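Local coordinates for protein amidase, hydantoinase/carbamoylase family (Burkholderia ambifaria, PDB 5TP4) that probably hydrolyses N-carbamoyl-L-amino acids to free amino acids as a zinc-dependent amidase of the peptidase M20 family, at residues A55-D60 / G107-L112; G17-R22 / V115-D120; R222-R227 / A305-L310; E258-G263 / R311-R316; A275-A280 / T284-V289. All coordinates share one frame; numbering follows the deposited sequence. Where two conformers were deposited one is given.

Interaction 1: residues A55-D60 / G107-L112; sequences AQWCRD and GVLAGL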
# COMPACT_ATOMS: atom_id res chain seq x y z
N ALA B 55 14.01 30.54 29.92
CA ALA B 55 15.23 31.07 30.54
C ALA B 55 14.88 32.18 31.51
O ALA B 55 15.45 32.28 32.60
CB ALA B 55 16.21 31.62 29.48
N GLN B 56 13.91 33.01 31.13
CA GLN B 56 13.50 34.10 32.00
C GLN B 56 12.96 33.57 33.32
O GLN B 56 13.33 34.05 34.40
CB GLN B 56 12.45 34.95 31.29
CG GLN B 56 11.84 35.98 32.21
CD GLN B 56 12.81 37.10 32.53
OE1 GLN B 56 13.44 37.67 31.62
NE2 GLN B 56 12.95 37.41 33.81
N TRP B 57 12.08 32.57 33.25
CA TRP B 57 11.56 31.94 34.45
C TRP B 57 12.69 31.39 35.32
O TRP B 57 12.67 31.54 36.55
CB TRP B 57 10.61 30.81 34.08
CG TRP B 57 9.31 31.31 33.53
CD1 TRP B 57 8.82 32.55 33.65
CD2 TRP B 57 8.34 30.53 32.83
NE1 TRP B 57 7.57 32.62 33.03
CE2 TRP B 57 7.26 31.38 32.52
CE3 TRP B 57 8.29 29.19 32.40
CZ2 TRP B 57 6.14 30.94 31.82
CZ3 TRP B 57 7.17 28.75 31.72
CH2 TRP B 57 6.11 29.63 31.43
N CYS B 58 13.68 30.75 34.69
CA CYS B 58 14.79 30.19 35.46
C CYS B 58 15.57 31.27 36.17
O CYS B 58 15.93 31.11 37.35
CB CYS B 58 15.72 29.40 34.55
SG CYS B 58 15.01 27.85 33.98
N ARG B 59 15.86 32.38 35.48
CA ARG B 59 16.59 33.46 36.12
C ARG B 59 15.77 34.09 37.24
O ARG B 59 16.33 34.47 38.27
CB ARG B 59 16.98 34.51 35.08
CG ARG B 59 17.97 33.98 34.04
CD ARG B 59 18.54 35.16 33.21
NE ARG B 59 19.13 34.68 31.96
CZ ARG B 59 18.46 34.62 30.81
NH1 ARG B 59 17.21 35.06 30.77
NH2 ARG B 59 19.04 34.16 29.72
N ASP B 60 14.45 34.19 37.05
CA ASP B 60 13.58 34.68 38.12
C ASP B 60 13.58 33.74 39.32
O ASP B 60 13.29 34.18 40.43
CB ASP B 60 12.14 34.85 37.63
CG ASP B 60 11.98 35.97 36.58
OD1 ASP B 60 12.83 36.90 36.55
OD2 ASP B 60 11.00 35.90 35.81
N GLY B 107 8.63 17.76 30.96
CA GLY B 107 9.82 17.45 31.75
C GLY B 107 10.72 18.65 32.02
O GLY B 107 11.36 18.73 33.08
N VAL B 108 10.77 19.60 31.08
CA VAL B 108 11.52 20.83 31.30
C VAL B 108 10.86 21.67 32.39
O VAL B 108 11.52 22.13 33.32
CB VAL B 108 11.62 21.62 29.97
CG1 VAL B 108 12.28 23.00 30.18
CG2 VAL B 108 12.38 20.78 28.92
N LEU B 109 9.55 21.85 32.30
CA LEU B 109 8.89 22.68 33.30
C LEU B 109 8.70 21.98 34.62
O LEU B 109 8.59 22.65 35.65
CB LEU B 109 7.55 23.18 32.76
CG LEU B 109 7.68 24.05 31.49
CD1 LEU B 109 6.28 24.57 31.07
CD2 LEU B 109 8.66 25.23 31.66
N ALA B 110 8.73 20.65 34.62
CA ALA B 110 8.83 19.93 35.88
C ALA B 110 10.14 20.26 36.58
O ALA B 110 10.15 20.51 37.79
CB ALA B 110 8.72 18.42 35.65
N GLY B 111 11.23 20.33 35.84
CA GLY B 111 12.48 20.76 36.45
C GLY B 111 12.39 22.15 37.04
O GLY B 111 12.87 22.40 38.15
N LEU B 112 11.78 23.08 36.30
CA LEU B 112 11.63 24.43 36.85
C LEU B 112 10.80 24.40 38.12
O LEU B 112 11.12 25.08 39.10
CB LEU B 112 10.99 25.35 35.81
CG LEU B 112 10.63 26.77 36.28
CD1 LEU B 112 11.87 27.59 36.68
CD2 LEU B 112 9.86 27.48 35.15
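Trp57 and Leu112 meet where two nearly parallel helices, 45-60 and 105-121, pack in the zinc-binding catalytic domain of the M20 fold; the axes of the short segments run 15° apart and 11.1 Å from each other. Followed outward, the Trp57 side chain starts with CB 3.6 Å from CD2 of Leu112. CG and CD2 of the indole pass the same methyl at slightly longer range, and CE3, on the six-membered ring, returns to it at 3.6 Å, so one leucine branch fills the angle between CB and the indole. That methyl stands oblique to the ring. Further out, CZ3 reaches CD2 of Leu109, which sits at the ring edge in its plane. Beyond the two segments Trp57 also touches Ser23 and Asp26 of helix 17-28 and makes a cation-pi contact with Arg116. Leu112 has CG anti to its backbone N (chi1 174°), which points the branch at the other helix; there the fork at CG puts CD2 against Trp57 and CD1 toward Cys58. No hydrogen bond links the segments, and the contact is apolar and largely buried. At its Cys58 end, Leu112 CD1 lies 4.1 Å from SG.

Interaction 2: residues G17-R22 / V115-D120; sequences GARLWR and VRTLND. With EDO (1,2-ethanediol), chain V.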
# COMPACT_ATOMS: atom_id res chain seq x y z
N GLY B 17 1.34 22.26 42.42
CA GLY B 17 0.88 21.67 41.18
C GLY B 17 0.15 22.67 40.31
O GLY B 17 0.28 22.63 39.08
N ALA B 18 -0.60 23.59 40.92
CA ALA B 18 -1.28 24.63 40.15
C ALA B 18 -0.28 25.55 39.44
O ALA B 18 -0.52 26.00 38.31
CB ALA B 18 -2.20 25.43 41.07
N ARG B 19 0.84 25.87 40.12
CA ARG B 19 1.85 26.72 39.53
C ARG B 19 2.47 26.05 38.31
O ARG B 19 2.66 26.68 37.27
CB ARG B 19 2.92 27.08 40.57
CG ARG B 19 4.01 28.06 40.06
CD ARG B 19 4.87 28.52 41.23
NE ARG B 19 5.52 27.37 41.89
CZ ARG B 19 6.08 27.43 43.10
NH1 ARG B 19 6.07 28.59 43.77
NH2 ARG B 19 6.65 26.35 43.64
N LEU B 20 2.73 24.75 38.41
CA LEU B 20 3.28 24.01 37.28
C LEU B 20 2.27 23.95 36.13
O LEU B 20 2.64 24.14 34.96
CB LEU B 20 3.71 22.61 37.73
CG LEU B 20 4.12 21.59 36.65
CD1 LEU B 20 5.19 22.12 35.70
CD2 LEU B 20 4.63 20.32 37.28
N TRP B 21 0.99 23.73 36.45
CA TRP B 21 -0.03 23.67 35.40
C TRP B 21 -0.14 25.00 34.67
O TRP B 21 -0.25 25.02 33.44
CB TRP B 21 -1.38 23.26 36.02
CG TRP B 21 -2.48 23.07 35.03
CD1 TRP B 21 -3.46 23.97 34.69
CD2 TRP B 21 -2.74 21.89 34.25
NE1 TRP B 21 -4.29 23.42 33.74
CE2 TRP B 21 -3.86 22.15 33.45
CE3 TRP B 21 -2.09 20.65 34.13
CZ2 TRP B 21 -4.39 21.20 32.57
CZ3 TRP B 21 -2.61 19.71 33.24
CH2 TRP B 21 -3.75 19.99 32.48
N ARG B 22 -0.06 26.11 35.41
CA ARG B 22 -0.07 27.43 34.78
C ARG B 22 1.16 27.65 33.90
O ARG B 22 1.06 28.25 32.83
CB ARG B 22 -0.15 28.51 35.87
N VAL B 115 12.81 23.37 41.08
CA VAL B 115 13.63 24.45 41.62
C VAL B 115 12.77 25.45 42.38
O VAL B 115 13.14 25.89 43.48
CB VAL B 115 14.42 25.11 40.49
CG1 VAL B 115 15.08 26.45 40.99
CG2 VAL B 115 15.51 24.13 40.00
N ARG B 116 11.61 25.82 41.84
CA ARG B 116 10.76 26.79 42.53
C ARG B 116 10.32 26.25 43.88
O ARG B 116 10.24 27.00 44.87
CB ARG B 116 9.53 27.12 41.69
CG ARG B 116 9.84 27.94 40.45
CD ARG B 116 8.59 28.05 39.55
NE ARG B 116 8.75 29.12 38.56
CZ ARG B 116 7.82 29.45 37.68
NH1 ARG B 116 6.68 28.75 37.64
NH2 ARG B 116 8.01 30.47 36.85
N THR B 117 10.06 24.95 43.95
CA THR B 117 9.72 24.31 45.22
C THR B 117 10.90 24.32 46.19
O THR B 117 10.74 24.65 47.37
CB THR B 117 9.17 22.90 44.94
OG1 THR B 117 7.82 23.04 44.46
CG2 THR B 117 9.20 22.03 46.19
N LEU B 118 12.10 24.00 45.71
CA LEU B 118 13.27 24.07 46.59
C LEU B 118 13.50 25.49 47.09
O LEU B 118 13.87 25.68 48.26
CB LEU B 118 14.52 23.57 45.85
CG LEU B 118 14.45 22.09 45.45
CD1 LEU B 118 15.73 21.69 44.78
CD2 LEU B 118 14.15 21.16 46.67
N ASN B 119 13.28 26.49 46.24
CA ASN B 119 13.39 27.89 46.66
C ASN B 119 12.37 28.21 47.75
O ASN B 119 12.72 28.83 48.76
CB ASN B 119 13.19 28.84 45.47
CG ASN B 119 14.34 28.82 44.50
OD1 ASN B 119 15.41 28.26 44.78
ND2 ASN B 119 14.12 29.42 43.33
N ASP B 120 11.12 27.79 47.55
CA ASP B 120 10.08 28.05 48.54
C ASP B 120 10.40 27.40 49.88
O ASP B 120 10.11 27.97 50.94
CB ASP B 120 8.73 27.52 48.04
CG ASP B 120 8.18 28.32 46.87
OD1 ASP B 120 8.69 29.42 46.61
OD2 ASP B 120 7.23 27.83 46.23
C1 EDO V . -1.28 22.52 29.18
O1 EDO V . -2.53 22.57 28.47
C2 EDO V . -1.55 22.38 30.68
O2 EDO V . -1.94 23.64 31.23
O HOH W 1 3.33 29.25 36.79
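Helix 17-28 packs across helix 105-121 of the zinc-binding M20 domain, away from the metal site, in a steeply inclined, roughly antiparallel way, the axes of the short segments making 143° at 11.4 Å, and Arg19 bridges this gap towards Arg116 and Asp120. With a trans first torsion (chi1 -177°) the arginine runs straight off its helix until a bend about the CG-CD bond (chi3 59°) turns the guanidinium to Asp120, whose carboxylate comes from the opposite direction. The grip is end-on, with two nitrogens on one oxygen: NH1 of Arg19 reaches OD2 of Asp120 at 2.8 Å, on the syn lone pair of that oxygen, whereas NH2 of Arg19 meets this OD2 at 3.0 Å from above the carboxylate plane. Both bonds lie in the guanidinium plane. Over one face of that plane sits CB of Arg116, 3.6 Å from Arg19 NH2, while the Arg116 chain extends obliquely past it, its NH1 3.7 Å from CG of Arg19. Glu113 gives Arg19 NH2 a second salt bridge and is also hydrogen-bonded to OG1 of Thr117, which lies at the guanidinium edge. With carboxylates of two residues around it, the Arg19 charge is probably well compensated, which would offset the nearness of Arg116 and hold the guanidinium in a fixed orientation between the helices.

Interaction 3: residues R222-R227 / A305-L310; sequences RWLDVR and AMERAL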
# COMPACT_ATOMS: atom_id res chain seq x y z
N ARG B 222 14.26 -3.54 15.60
CA ARG B 222 14.70 -3.86 14.25
C ARG B 222 13.65 -3.35 13.26
O ARG B 222 12.45 -3.51 13.49
CB ARG B 222 14.88 -5.38 14.04
CG ARG B 222 15.76 -6.00 15.10
CD ARG B 222 17.21 -5.62 14.89
NE ARG B 222 18.09 -6.32 15.84
CZ ARG B 222 18.50 -5.84 17.01
NH1 ARG B 222 18.13 -4.62 17.41
NH2 ARG B 222 19.29 -6.57 17.80
N TRP B 223 14.13 -2.76 12.18
CA TRP B 223 13.29 -2.40 11.04
C TRP B 223 13.69 -3.27 9.87
O TRP B 223 14.87 -3.36 9.54
CB TRP B 223 13.47 -0.94 10.67
CG TRP B 223 12.64 0.01 11.45
CD1 TRP B 223 11.85 -0.27 12.52
CD2 TRP B 223 12.48 1.41 11.18
NE1 TRP B 223 11.20 0.89 12.95
CE2 TRP B 223 11.58 1.92 12.14
CE3 TRP B 223 13.04 2.28 10.24
CZ2 TRP B 223 11.21 3.27 12.16
CZ3 TRP B 223 12.66 3.62 10.26
CH2 TRP B 223 11.76 4.10 11.22
N LEU B 224 12.70 -3.91 9.25
CA LEU B 224 12.93 -4.84 8.16
C LEU B 224 12.14 -4.37 6.94
O LEU B 224 11.08 -3.75 7.06
CB LEU B 224 12.49 -6.26 8.54
CG LEU B 224 12.97 -6.80 9.90
CD1 LEU B 224 12.48 -8.23 10.09
CD2 LEU B 224 14.44 -6.76 9.96
N ASP B 225 12.69 -4.64 5.77
CA ASP B 225 11.99 -4.52 4.51
C ASP B 225 11.76 -5.91 3.98
O ASP B 225 12.70 -6.70 3.88
CB ASP B 225 12.81 -3.74 3.47
CG ASP B 225 13.03 -2.31 3.86
OD1 ASP B 225 12.14 -1.70 4.46
OD2 ASP B 225 14.11 -1.79 3.54
N VAL B 226 10.51 -6.21 3.61
CA VAL B 226 10.16 -7.51 3.06
C VAL B 226 9.63 -7.30 1.65
O VAL B 226 8.80 -6.41 1.41
CB VAL B 226 9.11 -8.23 3.92
CG1 VAL B 226 8.86 -9.60 3.36
CG2 VAL B 226 9.57 -8.33 5.38
N ARG B 227 10.08 -8.14 0.72
CA ARG B 227 9.56 -8.12 -0.63
C ARG B 227 9.20 -9.54 -1.04
O ARG B 227 10.02 -10.45 -0.96
CB ARG B 227 10.56 -7.50 -1.60
CG ARG B 227 10.01 -7.32 -2.99
CD ARG B 227 10.92 -6.35 -3.74
NE ARG B 227 10.36 -5.94 -5.02
CZ ARG B 227 11.01 -5.14 -5.87
NH1 ARG B 227 12.22 -4.70 -5.55
NH2 ARG B 227 10.45 -4.79 -7.02
N ALA B 305 16.04 -13.15 17.84
CA ALA B 305 15.39 -14.45 17.73
C ALA B 305 14.06 -14.33 17.00
O ALA B 305 13.72 -15.18 16.17
CB ALA B 305 15.19 -15.08 19.11
N MET B 306 13.29 -13.28 17.31
CA MET B 306 12.06 -13.02 16.57
C MET B 306 12.35 -12.84 15.08
O MET B 306 11.63 -13.38 14.24
CB MET B 306 11.35 -11.79 17.16
CG MET B 306 10.96 -11.97 18.61
SD MET B 306 10.39 -10.38 19.32
CE MET B 306 8.99 -10.08 18.25
N GLU B 307 13.41 -12.09 14.75
CA GLU B 307 13.77 -11.89 13.34
C GLU B 307 14.07 -13.22 12.66
O GLU B 307 13.61 -13.48 11.54
CB GLU B 307 14.99 -10.97 13.22
CG GLU B 307 15.37 -10.79 11.77
CD GLU B 307 16.55 -9.89 11.57
OE1 GLU B 307 16.68 -8.91 12.32
OE2 GLU B 307 17.32 -10.17 10.63
N ARG B 308 14.91 -14.05 13.29
CA ARG B 308 15.26 -15.31 12.66
C ARG B 308 14.04 -16.23 12.53
O ARG B 308 13.92 -16.95 11.54
CB ARG B 308 16.38 -16.00 13.44
CG ARG B 308 17.70 -15.26 13.34
CD ARG B 308 18.89 -16.09 13.88
NE ARG B 308 18.62 -16.71 15.19
CZ ARG B 308 18.78 -16.09 16.35
NH1 ARG B 308 19.20 -14.85 16.37
NH2 ARG B 308 18.50 -16.71 17.49
N ALA B 309 13.15 -16.23 13.53
CA ALA B 309 11.88 -16.96 13.41
C ALA B 309 11.06 -16.46 12.23
O ALA B 309 10.45 -17.25 11.51
CB ALA B 309 11.06 -16.82 14.70
N LEU B 310 11.03 -15.15 12.03
CA LEU B 310 10.28 -14.60 10.90
C LEU B 310 10.91 -15.01 9.57
O LEU B 310 10.22 -15.39 8.63
CB LEU B 310 10.20 -13.08 11.03
CG LEU B 310 9.51 -12.38 9.87
CD1 LEU B 310 8.05 -12.78 9.83
CD2 LEU B 310 9.65 -10.86 10.00
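Leu224 and Leu310 form the close-packed part of this contact, reaching toward each other tip to tip with Leu224 CD1 3.9 Å from Leu310 CD2. Both residues are buried. The other branch of Leu224, CD2, lies 3.9 Å from OE1 of Glu307, so the two methyls of one leucine meet side chains three residues apart, one helical turn along. The first torsion of Leu310 (chi1 177°) swings CG away from its own backbone N and carries CD2 off the helix to the strand. Outside the pair, Thr329 of strand 324-337 touches Leu224, and Leu257 of helix 246-262 touches Leu310. The strand 212-229 and the helix 300-321 run nearly in the same direction, the segment axes 17° apart and 10.6 Å from one another, as a helix packed along one face of the sheet in the smaller alpha/beta domain that many M20 enzymes, beta-alanine synthase-like ones among them, use for dimerisation. Towards Arg222 the fit is looser. Glu307 stretches out with its chain fully extended, yet its OE1 stays 4.6 Å from NE of Arg222, beyond a salt bridge, and the guanidinium and carboxylate planes stand almost perpendicular, at 87°. Each charge is drawn to other partners: Arg222 to Asp304 and Asp300, Glu307 through OE2 to NE of Arg311. Besides Leu224 CD2, Glu307 OE1 faces the aliphatic part of the arginine, 4.1 Å from its CG. On the other face of the strand, Asp225 forms a salt bridge with Arg282 of the second subunit, against which Trp223 also packs.

Interaction 4: residues E258-G263 / R311-R316; sequences ERIVAG and RDACAR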
# COMPACT_ATOMS: atom_id res chain seq x y z
N GLU B 258 2.34 -12.47 13.53
CA GLU B 258 1.49 -12.36 14.71
C GLU B 258 1.69 -13.54 15.66
O GLU B 258 1.76 -13.35 16.89
CB GLU B 258 0.02 -12.26 14.26
CG GLU B 258 -0.86 -11.63 15.27
CD GLU B 258 -2.23 -11.33 14.70
OE1 GLU B 258 -2.67 -12.06 13.79
OE2 GLU B 258 -2.83 -10.34 15.14
N ARG B 259 1.84 -14.75 15.13
CA ARG B 259 2.06 -15.92 15.98
C ARG B 259 3.42 -15.86 16.66
O ARG B 259 3.55 -16.19 17.84
CB ARG B 259 1.91 -17.21 15.17
CG ARG B 259 2.42 -18.44 15.92
CD ARG B 259 2.59 -19.67 15.03
NE ARG B 259 3.54 -19.44 13.95
CZ ARG B 259 4.86 -19.52 14.09
NH1 ARG B 259 5.38 -19.83 15.27
NH2 ARG B 259 5.66 -19.30 13.06
N ILE B 260 4.46 -15.48 15.92
CA ILE B 260 5.80 -15.36 16.51
C ILE B 260 5.79 -14.36 17.67
O ILE B 260 6.35 -14.64 18.74
CB ILE B 260 6.83 -14.98 15.42
CG1 ILE B 260 7.02 -16.18 14.48
CG2 ILE B 260 8.15 -14.53 16.03
CD1 ILE B 260 7.65 -15.82 13.16
N VAL B 261 5.16 -13.20 17.50
CA VAL B 261 5.18 -12.24 18.59
C VAL B 261 4.37 -12.75 19.77
O VAL B 261 4.77 -12.57 20.93
CB VAL B 261 4.72 -10.84 18.11
CG1 VAL B 261 3.29 -10.82 17.61
CG2 VAL B 261 4.88 -9.82 19.23
N ALA B 262 3.25 -13.44 19.52
CA ALA B 262 2.48 -14.04 20.60
C ALA B 262 3.33 -14.99 21.44
O ALA B 262 3.16 -15.08 22.66
CB ALA B 262 1.26 -14.77 20.02
N GLY B 263 4.27 -15.69 20.80
CA GLY B 263 5.19 -16.56 21.52
C GLY B 263 6.21 -15.82 22.36
O GLY B 263 6.86 -16.45 23.20
N ARG B 311 12.24 -14.98 9.49
CA ARG B 311 12.86 -15.41 8.25
C ARG B 311 12.54 -16.86 7.95
O ARG B 311 12.24 -17.22 6.80
CB ARG B 311 14.37 -15.20 8.32
CG ARG B 311 14.77 -13.74 8.43
CD ARG B 311 16.30 -13.60 8.62
NE ARG B 311 16.69 -12.19 8.60
CZ ARG B 311 16.90 -11.49 7.49
NH1 ARG B 311 16.75 -12.06 6.29
NH2 ARG B 311 17.25 -10.21 7.57
N ASP B 312 12.60 -17.72 8.98
CA ASP B 312 12.29 -19.14 8.79
C ASP B 312 10.84 -19.31 8.35
O ASP B 312 10.53 -20.07 7.43
CB ASP B 312 12.53 -19.92 10.08
CG ASP B 312 14.00 -19.91 10.53
OD1 ASP B 312 14.90 -19.74 9.68
OD2 ASP B 312 14.25 -20.10 11.73
N ALA B 313 9.92 -18.62 9.03
CA ALA B 313 8.50 -18.76 8.73
C ALA B 313 8.18 -18.28 7.32
O ALA B 313 7.44 -18.94 6.58
CB ALA B 313 7.65 -17.98 9.74
N CYS B 314 8.70 -17.10 6.95
CA CYS B 314 8.44 -16.60 5.60
C CYS B 314 9.02 -17.53 4.54
O CYS B 314 8.42 -17.69 3.47
CB CYS B 314 9.00 -15.19 5.46
SG CYS B 314 8.10 -13.97 6.43
N ALA B 315 10.19 -18.12 4.79
CA ALA B 315 10.72 -19.08 3.83
C ALA B 315 9.76 -20.24 3.64
O ALA B 315 9.55 -20.70 2.52
CB ALA B 315 12.08 -19.59 4.29
N ARG B 316 9.18 -20.74 4.74
CA ARG B 316 8.27 -21.88 4.65
C ARG B 316 7.00 -21.51 3.89
O ARG B 316 6.55 -22.26 3.01
CB ARG B 316 7.92 -22.38 6.06
CG ARG B 316 6.84 -23.43 6.10
CD ARG B 316 6.70 -24.06 7.50
NE ARG B 316 6.70 -23.08 8.59
CZ ARG B 316 5.68 -22.28 8.90
NH1 ARG B 316 4.55 -22.31 8.20
NH2 ARG B 316 5.80 -21.43 9.92
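Ile260 and Ala313 supply the apolar part of this contact, in which CD1 of the isoleucine comes to 4.0 Å from the methyl CB of Ala313. The small alanine leaves the end of the longer chain to span much of the gap between helices whose segment axes are 11.4 Å apart. CG1 of Ile260 lies anti to the carbonyl carbon (chi1 -70°), which aims it and its terminal CD1 across at Ala313.

The charged part lies at the more exposed margin. Arg259 and Arg316 come from opposite directions, both bent near their ends, and their NH2 atoms stand 3.8 Å apart with the guanidinium planes turned 57° to one another. Arg259 NH2 lies at the edge of the Arg316 guanidinium, in its plane. Glu256 draws them together: its OE1 makes salt bridges with NH2 of both arginines, and probably offsets much of their mutual charge. Arg259 NH2 also lies 4.1 Å from CB of Ala313, which sits at the edge of its guanidinium.

No hydrogen bond joins the two segments directly. The axes run at 151°, a roughly antiparallel pairing of helices 246-262 and 300-321, the helix pair that packs beside the sheet in the smaller alpha/beta domain of M20-family enzymes.

Interaction 5: residues A275-A280 / T284-V289; sequences AGIRNA and TIAGDV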
# COMPACT_ATOMS: atom_id res chain seq x y z
N ALA B 275 2.76 -1.08 3.63
CA ALA B 275 2.58 -2.26 2.79
C ALA B 275 1.86 -1.86 1.52
O ALA B 275 0.98 -0.97 1.54
CB ALA B 275 1.80 -3.36 3.53
N GLY B 276 2.23 -2.50 0.42
CA GLY B 276 1.57 -2.20 -0.84
C GLY B 276 1.84 -3.25 -1.89
O GLY B 276 2.90 -3.88 -1.91
N ILE B 277 0.88 -3.42 -2.78
CA ILE B 277 1.06 -4.18 -4.01
C ILE B 277 1.59 -3.21 -5.05
O ILE B 277 0.94 -2.20 -5.32
CB ILE B 277 -0.26 -4.82 -4.46
CG1 ILE B 277 -0.78 -5.79 -3.39
CG2 ILE B 277 -0.07 -5.53 -5.80
CD1 ILE B 277 -2.18 -6.30 -3.68
N ARG B 278 2.75 -3.51 -5.62
CA ARG B 278 3.37 -2.65 -6.61
C ARG B 278 2.86 -2.92 -8.02
O ARG B 278 2.50 -4.05 -8.36
CB ARG B 278 4.89 -2.81 -6.56
CG ARG B 278 5.52 -2.42 -5.22
CD ARG B 278 7.06 -2.45 -5.31
NE ARG B 278 7.54 -1.75 -6.51
CZ ARG B 278 8.07 -0.53 -6.50
NH1 ARG B 278 8.20 0.13 -5.35
NH2 ARG B 278 8.48 0.02 -7.63
N ASN B 279 2.86 -1.88 -8.85
CA ASN B 279 2.39 -1.97 -10.24
C ASN B 279 1.03 -2.66 -10.30
O ASN B 279 0.79 -3.57 -11.09
CB ASN B 279 3.42 -2.68 -11.11
CG ASN B 279 4.71 -1.88 -11.20
OD1 ASN B 279 4.74 -0.81 -11.80
ND2 ASN B 279 5.77 -2.37 -10.55
N ALA B 280 0.13 -2.19 -9.45
CA ALA B 280 -1.09 -2.92 -9.09
C ALA B 280 -2.26 -2.57 -10.00
O ALA B 280 -2.40 -1.43 -10.44
CB ALA B 280 -1.46 -2.60 -7.64
N THR B 284 -5.41 -7.96 -11.83
CA THR B 284 -4.13 -8.63 -11.98
C THR B 284 -3.69 -9.19 -10.63
O THR B 284 -3.67 -8.46 -9.63
CB THR B 284 -3.08 -7.67 -12.53
OG1 THR B 284 -3.58 -7.08 -13.74
CG2 THR B 284 -1.80 -8.42 -12.86
N ILE B 285 -3.35 -10.48 -10.62
CA ILE B 285 -2.74 -11.09 -9.44
C ILE B 285 -1.48 -10.32 -9.03
O ILE B 285 -0.67 -9.91 -9.88
CB ILE B 285 -2.42 -12.56 -9.74
CG1 ILE B 285 -3.73 -13.31 -10.04
CG2 ILE B 285 -1.58 -13.23 -8.60
CD1 ILE B 285 -3.54 -14.58 -10.86
N ALA B 286 -1.30 -10.15 -7.72
CA ALA B 286 -0.11 -9.47 -7.20
C ALA B 286 1.14 -10.30 -7.48
O ALA B 286 1.22 -11.47 -7.07
CB ALA B 286 -0.25 -9.22 -5.70
N GLY B 287 2.10 -9.71 -8.20
CA GLY B 287 3.38 -10.35 -8.42
C GLY B 287 4.50 -9.73 -7.61
O GLY B 287 5.62 -10.26 -7.61
N ASP B 288 4.25 -8.61 -6.95
CA ASP B 288 5.33 -7.83 -6.31
C ASP B 288 4.70 -7.09 -5.13
O ASP B 288 3.95 -6.13 -5.34
CB ASP B 288 5.96 -6.86 -7.31
CG ASP B 288 7.18 -6.14 -6.78
OD1 ASP B 288 7.63 -6.43 -5.65
OD2 ASP B 288 7.70 -5.25 -7.50
N VAL B 289 4.98 -7.55 -3.92
CA VAL B 289 4.39 -6.98 -2.71
C VAL B 289 5.53 -6.61 -1.78
O VAL B 289 6.45 -7.41 -1.58
CB VAL B 289 3.45 -7.96 -1.99
CG1 VAL B 289 2.90 -7.31 -0.72
CG2 VAL B 289 2.29 -8.40 -2.93
O HOH W 2 2.33 -6.72 -8.64
O HOH W 3 6.56 -4.61 -9.72
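Arg278 N donates to Asp288 O at 2.9 Å, nearly straight (164°) and almost along the C=O axis, just beyond the antiparallel non-hydrogen-bonded pair of Ile277 and Val289. This is the end of the beta hairpin of strands 269-277 and 288-297. Val289 CA makes a CA-H...O contact with Gly276 O at 3.5 Å. Backbone hydrogen bonds also tie Gly276 to Thr290 and Ile277 to the second subunit. On the face of Ile277 and Val289, CG2 of Ile277 packs on the methyl of Ala286, 3.7 Å away. Water satisfies more of the turn: one molecule donates to Arg278 O at 2.7 Å and accepts from Gly287 N, while another accepts from Asn279 ND2 and donates to OD2 of Asp288. That OD2 also forms a salt bridge with Arg227. Arg278 lies alongside Asp288, pointing the same way, with its CD and NE both 3.6 Å from OD2; the NE contact is only a long salt bridge. NE is buried and has no hydrogen-bond partner in the model, so the arginine contributes here mainly through its aliphatic chain. The Asp288 charge therefore appears to be met chiefly by Arg227, with Arg278 adding a weaker electrostatic attraction.

In the fold
The five contacts fall into two groups on opposite sides of the chain's centre. Interactions 1 and 2 share helix 105-121 in the zinc-binding domain and touch, their centres about 10 Å apart; in sequence, interaction 1 lies between the two segments of interaction 2. Interactions 3, 4 and 5 come later in the chain and lie in the smaller domain, about 44 to 57 Å away from them centre to centre. There, interactions 3 and 4 share helix 300-321, with centres about 9 Å apart, and alternate along the chain; the hairpin of interaction 5 falls between their segments and touches interaction 3 within the same sheet. All three reach the second subunit, consistent with a dimerisation domain separate from the metal site.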